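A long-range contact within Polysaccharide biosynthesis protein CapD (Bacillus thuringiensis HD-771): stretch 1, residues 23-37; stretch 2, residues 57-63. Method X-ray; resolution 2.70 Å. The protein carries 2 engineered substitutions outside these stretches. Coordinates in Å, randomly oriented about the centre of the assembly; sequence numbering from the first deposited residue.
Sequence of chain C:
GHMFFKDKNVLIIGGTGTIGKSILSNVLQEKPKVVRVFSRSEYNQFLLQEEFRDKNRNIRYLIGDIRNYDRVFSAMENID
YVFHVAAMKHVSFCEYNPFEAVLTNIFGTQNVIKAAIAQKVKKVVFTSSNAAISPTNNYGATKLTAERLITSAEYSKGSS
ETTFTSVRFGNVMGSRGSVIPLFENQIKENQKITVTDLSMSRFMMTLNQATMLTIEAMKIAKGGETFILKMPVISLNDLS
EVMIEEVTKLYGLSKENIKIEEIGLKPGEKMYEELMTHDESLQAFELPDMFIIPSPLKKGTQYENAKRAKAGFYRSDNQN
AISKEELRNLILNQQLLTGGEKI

Stretch 1 23-37: ILSNVLQEKPKVVRV
Stretch 2, residues 57-63: RNIRYLI

The most heavily covered residue in this contact is a polar one: Asn 58, just ahead of the second strand, with 109 Å² covered by the other stretch. Its chi1 is p (58°) with chi2 at -23°, and its backbone sits at phi/psi -96/22. Asn 58 ND2 donates a weak, nearly straight hydrogen bond to Pro 32 O (3.4 Å, 176°) and lies 3.5 Å from Leu 28 CD2. The side chain thus links to the loop just before the strand with which the following residues pair.

The general principle is the parallel pairing of two strands with a helix packed over one face. The helix that carries Ile 23 to Val 27 gives way to a turn at Lys 31, whose positive phi (67/66) breaks the helical path; Pro 32 (-86/169) and Lys 33 (-63/-55) then lead into the strand Val 34 to Val 37, with phi from -147° to -106° and psi from 125° to 150°. This strand runs parallel to Ile 59 to Ile 63, their directions differing by 24° and their axes approaching to 4.7 Å.

Val 35 pairs with Ile 59, Arg 36 with Arg 60 and Val 37 with Tyr 61, at CA-CA separations of 4.9, 4.7 and 5.0 Å. As parallel geometry requires, each bonding residue of the first strand straddles two residues of the second. Val 35 N donates to Asn 58 O (2.7 Å), and Val 35 O accepts from Arg 60 N (2.9 Å); Val 37 N donates to Arg 60 O (2.9 Å), and Val 37 O accepts from Leu 62 N (2.8 Å). Two of these carbonyl oxygens also take CA-H...O contacts: Val 34 CA to Asn 58 O and Ile 59 CA to Val 35 O, both 3.2 Å.

Val 35, Val 37, Ile 59 and Tyr 61 share one face. The end of the Ile 59 side chain (m, t) comes nearer to the first stretch, its CD1 meeting Leu 28 CD1 (m, t) at 3.4 Å and Leu 24 CD1 (t, p) at 4.4 Å. Val 37 (t) sets CG2 4.4 Å from Ile 59 CG2 and CB 4.1 Å from CD1 of Tyr 61 (m, chi2 -88°), whose ring it meets obliquely.

Arg 36 and Arg 60 occupy the other face. Their aliphatic portions pack: Arg 36 CD lies 3.9 Å from Leu 62 CD2, and Arg 60 CG 3.6 Å from Val 34 CG2. Arg 60 (m, m, chi3 110°) folds so that its NE bonds Ile 59 O at 2.9 Å.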

# COMPACT_ATOMS: atom_id res chain seq x y z
N ILE C 23 -17.01 22.63 19.80
CA ILE C 23 -15.62 22.74 20.30
C ILE C 23 -14.84 23.92 19.65
O ILE C 23 -14.13 24.64 20.35
CB ILE C 23 -14.79 21.45 20.09
CG1 ILE C 23 -15.34 20.30 20.94
CG2 ILE C 23 -13.31 21.67 20.44
CD1 ILE C 23 -14.86 18.92 20.52
N LEU C 24 -14.97 24.06 18.33
CA LEU C 24 -14.31 25.13 17.55
C LEU C 24 -14.57 26.50 18.11
O LEU C 24 -13.63 27.24 18.39
CB LEU C 24 -14.77 25.10 16.08
CG LEU C 24 -14.34 26.22 15.14
CD1 LEU C 24 -12.85 26.48 15.30
CD2 LEU C 24 -14.68 25.87 13.70
N SER C 25 -15.85 26.84 18.25
CA SER C 25 -16.24 28.14 18.75
C SER C 25 -15.86 28.32 20.24
O SER C 25 -15.53 29.42 20.67
CB SER C 25 -17.72 28.41 18.51
OG SER C 25 -18.50 27.32 18.94
N ASN C 26 -15.86 27.25 21.02
CA ASN C 26 -15.51 27.38 22.44
C ASN C 26 -14.03 27.61 22.56
O ASN C 26 -13.62 28.50 23.29
CB ASN C 26 -15.98 26.18 23.28
CG ASN C 26 -17.49 26.24 23.62
OD1 ASN C 26 -17.87 26.25 24.79
ND2 ASN C 26 -18.36 26.27 22.60
N VAL C 27 -13.24 26.84 21.81
CA VAL C 27 -11.78 27.02 21.75
C VAL C 27 -11.43 28.39 21.19
O VAL C 27 -10.44 28.97 21.58
CB VAL C 27 -11.07 25.87 20.97
CG1 VAL C 27 -9.68 26.26 20.43
CG2 VAL C 27 -10.92 24.63 21.84
N LEU C 28 -12.24 28.90 20.27
CA LEU C 28 -11.98 30.22 19.66
C LEU C 28 -12.05 31.41 20.63
O LEU C 28 -11.35 32.40 20.42
CB LEU C 28 -12.90 30.46 18.43
CG LEU C 28 -12.44 29.90 17.06
CD1 LEU C 28 -13.51 30.08 15.99
CD2 LEU C 28 -11.14 30.53 16.58
N GLN C 29 -12.86 31.31 21.68
CA GLN C 29 -12.96 32.40 22.66
C GLN C 29 -11.78 32.49 23.64
O GLN C 29 -11.57 33.54 24.24
CB GLN C 29 -14.29 32.37 23.41
CG GLN C 29 -15.41 33.05 22.63
CD GLN C 29 -16.79 32.60 23.06
OE1 GLN C 29 -16.98 32.04 24.15
NE2 GLN C 29 -17.79 32.84 22.19
N GLU C 30 -11.00 31.41 23.80
CA GLU C 30 -9.71 31.51 24.51
C GLU C 30 -8.56 32.05 23.63
O GLU C 30 -7.43 32.22 24.10
CB GLU C 30 -9.32 30.18 25.11
CG GLU C 30 -10.15 29.82 26.33
CD GLU C 30 -9.94 28.39 26.77
OE1 GLU C 30 -8.82 27.88 26.62
OE2 GLU C 30 -10.91 27.79 27.25
N LYS C 31 -8.85 32.32 22.36
CA LYS C 31 -8.00 33.14 21.51
C LYS C 31 -6.65 32.45 21.22
O LYS C 31 -5.61 32.91 21.65
CB LYS C 31 -7.85 34.53 22.13
CG LYS C 31 -7.61 35.66 21.13
CD LYS C 31 -8.91 36.20 20.54
CE LYS C 31 -9.63 37.18 21.46
NZ LYS C 31 -11.03 37.51 21.01
N PRO C 32 -6.67 31.33 20.48
CA PRO C 32 -5.47 30.56 20.15
C PRO C 32 -4.79 31.08 18.92
O PRO C 32 -5.38 31.86 18.17
CB PRO C 32 -6.05 29.18 19.83
CG PRO C 32 -7.34 29.50 19.15
CD PRO C 32 -7.86 30.74 19.84
N LYS C 33 -3.58 30.60 18.66
CA LYS C 33 -2.86 31.07 17.50
C LYS C 33 -3.61 30.72 16.23
O LYS C 33 -3.90 31.61 15.43
CB LYS C 33 -1.43 30.56 17.41
CG LYS C 33 -0.68 31.16 16.21
CD LYS C 33 0.82 31.32 16.45
CE LYS C 33 1.42 32.46 15.65
NZ LYS C 33 2.78 32.78 16.15
N VAL C 34 -3.91 29.43 16.07
CA VAL C 34 -4.71 28.93 14.96
C VAL C 34 -5.51 27.75 15.45
O VAL C 34 -5.08 27.07 16.37
CB VAL C 34 -3.84 28.55 13.74
CG1 VAL C 34 -3.02 27.28 13.99
CG2 VAL C 34 -4.68 28.37 12.51
N VAL C 35 -6.68 27.54 14.86
CA VAL C 35 -7.45 26.31 15.01
C VAL C 35 -7.60 25.76 13.61
O VAL C 35 -7.94 26.50 12.71
CB VAL C 35 -8.88 26.56 15.55
CG1 VAL C 35 -9.62 25.23 15.78
CG2 VAL C 35 -8.84 27.37 16.85
N ARG C 36 -7.35 24.47 13.43
CA ARG C 36 -7.54 23.84 12.14
C ARG C 36 -8.80 22.97 12.16
O ARG C 36 -9.11 22.34 13.17
CB ARG C 36 -6.31 23.01 11.81
CG ARG C 36 -5.04 23.87 11.71
CD ARG C 36 -3.85 23.12 11.10
NE ARG C 36 -2.58 23.85 11.26
CZ ARG C 36 -1.37 23.30 11.21
NH1 ARG C 36 -1.20 22.00 11.00
NH2 ARG C 36 -0.28 24.03 11.39
N VAL C 37 -9.55 22.99 11.05
CA VAL C 37 -10.72 22.12 10.83
C VAL C 37 -10.36 21.07 9.76
O VAL C 37 -9.95 21.44 8.65
CB VAL C 37 -11.96 22.93 10.38
CG1 VAL C 37 -13.10 22.03 9.95
CG2 VAL C 37 -12.47 23.80 11.51
N ARG C 57 -9.86 33.88 10.64
CA ARG C 57 -8.55 34.50 10.47
C ARG C 57 -7.52 33.74 11.27
O ARG C 57 -6.39 33.61 10.83
CB ARG C 57 -8.55 36.00 10.84
CG ARG C 57 -9.21 36.31 12.17
CD ARG C 57 -9.27 37.81 12.46
NE ARG C 57 -9.28 38.06 13.91
CZ ARG C 57 -10.32 37.84 14.73
NH1 ARG C 57 -11.49 37.38 14.28
NH2 ARG C 57 -10.18 38.09 16.03
N ASN C 58 -7.91 33.28 12.46
CA ASN C 58 -7.18 32.23 13.19
C ASN C 58 -7.73 30.79 12.96
O ASN C 58 -7.48 29.89 13.76
CB ASN C 58 -7.05 32.60 14.69
CG ASN C 58 -8.40 32.80 15.40
OD1 ASN C 58 -9.43 33.10 14.78
ND2 ASN C 58 -8.39 32.65 16.73
N ILE C 59 -8.46 30.59 11.85
CA ILE C 59 -9.04 29.29 11.47
C ILE C 59 -8.49 28.87 10.13
O ILE C 59 -8.38 29.68 9.23
CB ILE C 59 -10.56 29.38 11.32
CG1 ILE C 59 -11.18 29.94 12.60
CG2 ILE C 59 -11.15 28.01 10.99
CD1 ILE C 59 -12.70 29.97 12.64
N ARG C 60 -8.16 27.59 9.98
CA ARG C 60 -7.74 27.04 8.68
C ARG C 60 -8.65 25.88 8.30
O ARG C 60 -9.15 25.18 9.16
CB ARG C 60 -6.29 26.58 8.74
CG ARG C 60 -5.24 27.67 9.03
CD ARG C 60 -5.08 28.68 7.89
NE ARG C 60 -5.62 29.97 8.30
CZ ARG C 60 -4.92 31.01 8.74
NH1 ARG C 60 -3.59 30.99 8.80
NH2 ARG C 60 -5.55 32.12 9.12
N TYR C 61 -8.88 25.67 7.00
CA TYR C 61 -9.82 24.63 6.55
C TYR C 61 -9.14 23.54 5.69
O TYR C 61 -9.02 23.66 4.47
CB TYR C 61 -11.00 25.30 5.82
CG TYR C 61 -11.83 26.19 6.72
CD1 TYR C 61 -12.89 25.69 7.44
CD2 TYR C 61 -11.54 27.55 6.84
CE1 TYR C 61 -13.63 26.50 8.27
CE2 TYR C 61 -12.29 28.38 7.67
CZ TYR C 61 -13.33 27.84 8.38
OH TYR C 61 -14.08 28.63 9.21
N LEU C 62 -8.72 22.46 6.35
CA LEU C 62 -8.00 21.35 5.73
C LEU C 62 -8.91 20.21 5.36
O LEU C 62 -9.34 19.44 6.22
CB LEU C 62 -6.90 20.81 6.65
CG LEU C 62 -5.51 21.44 6.60
CD1 LEU C 62 -5.57 22.96 6.44
CD2 LEU C 62 -4.76 21.08 7.88
N ILE C 63 -9.17 20.09 4.07
CA ILE C 63 -9.85 18.94 3.50
C ILE C 63 -8.92 17.73 3.59
O ILE C 63 -7.72 17.84 3.31
CB ILE C 63 -10.23 19.16 2.03
CG1 ILE C 63 -11.27 20.29 1.90
CG2 ILE C 63 -10.76 17.88 1.39
CD1 ILE C 63 -12.68 19.92 2.34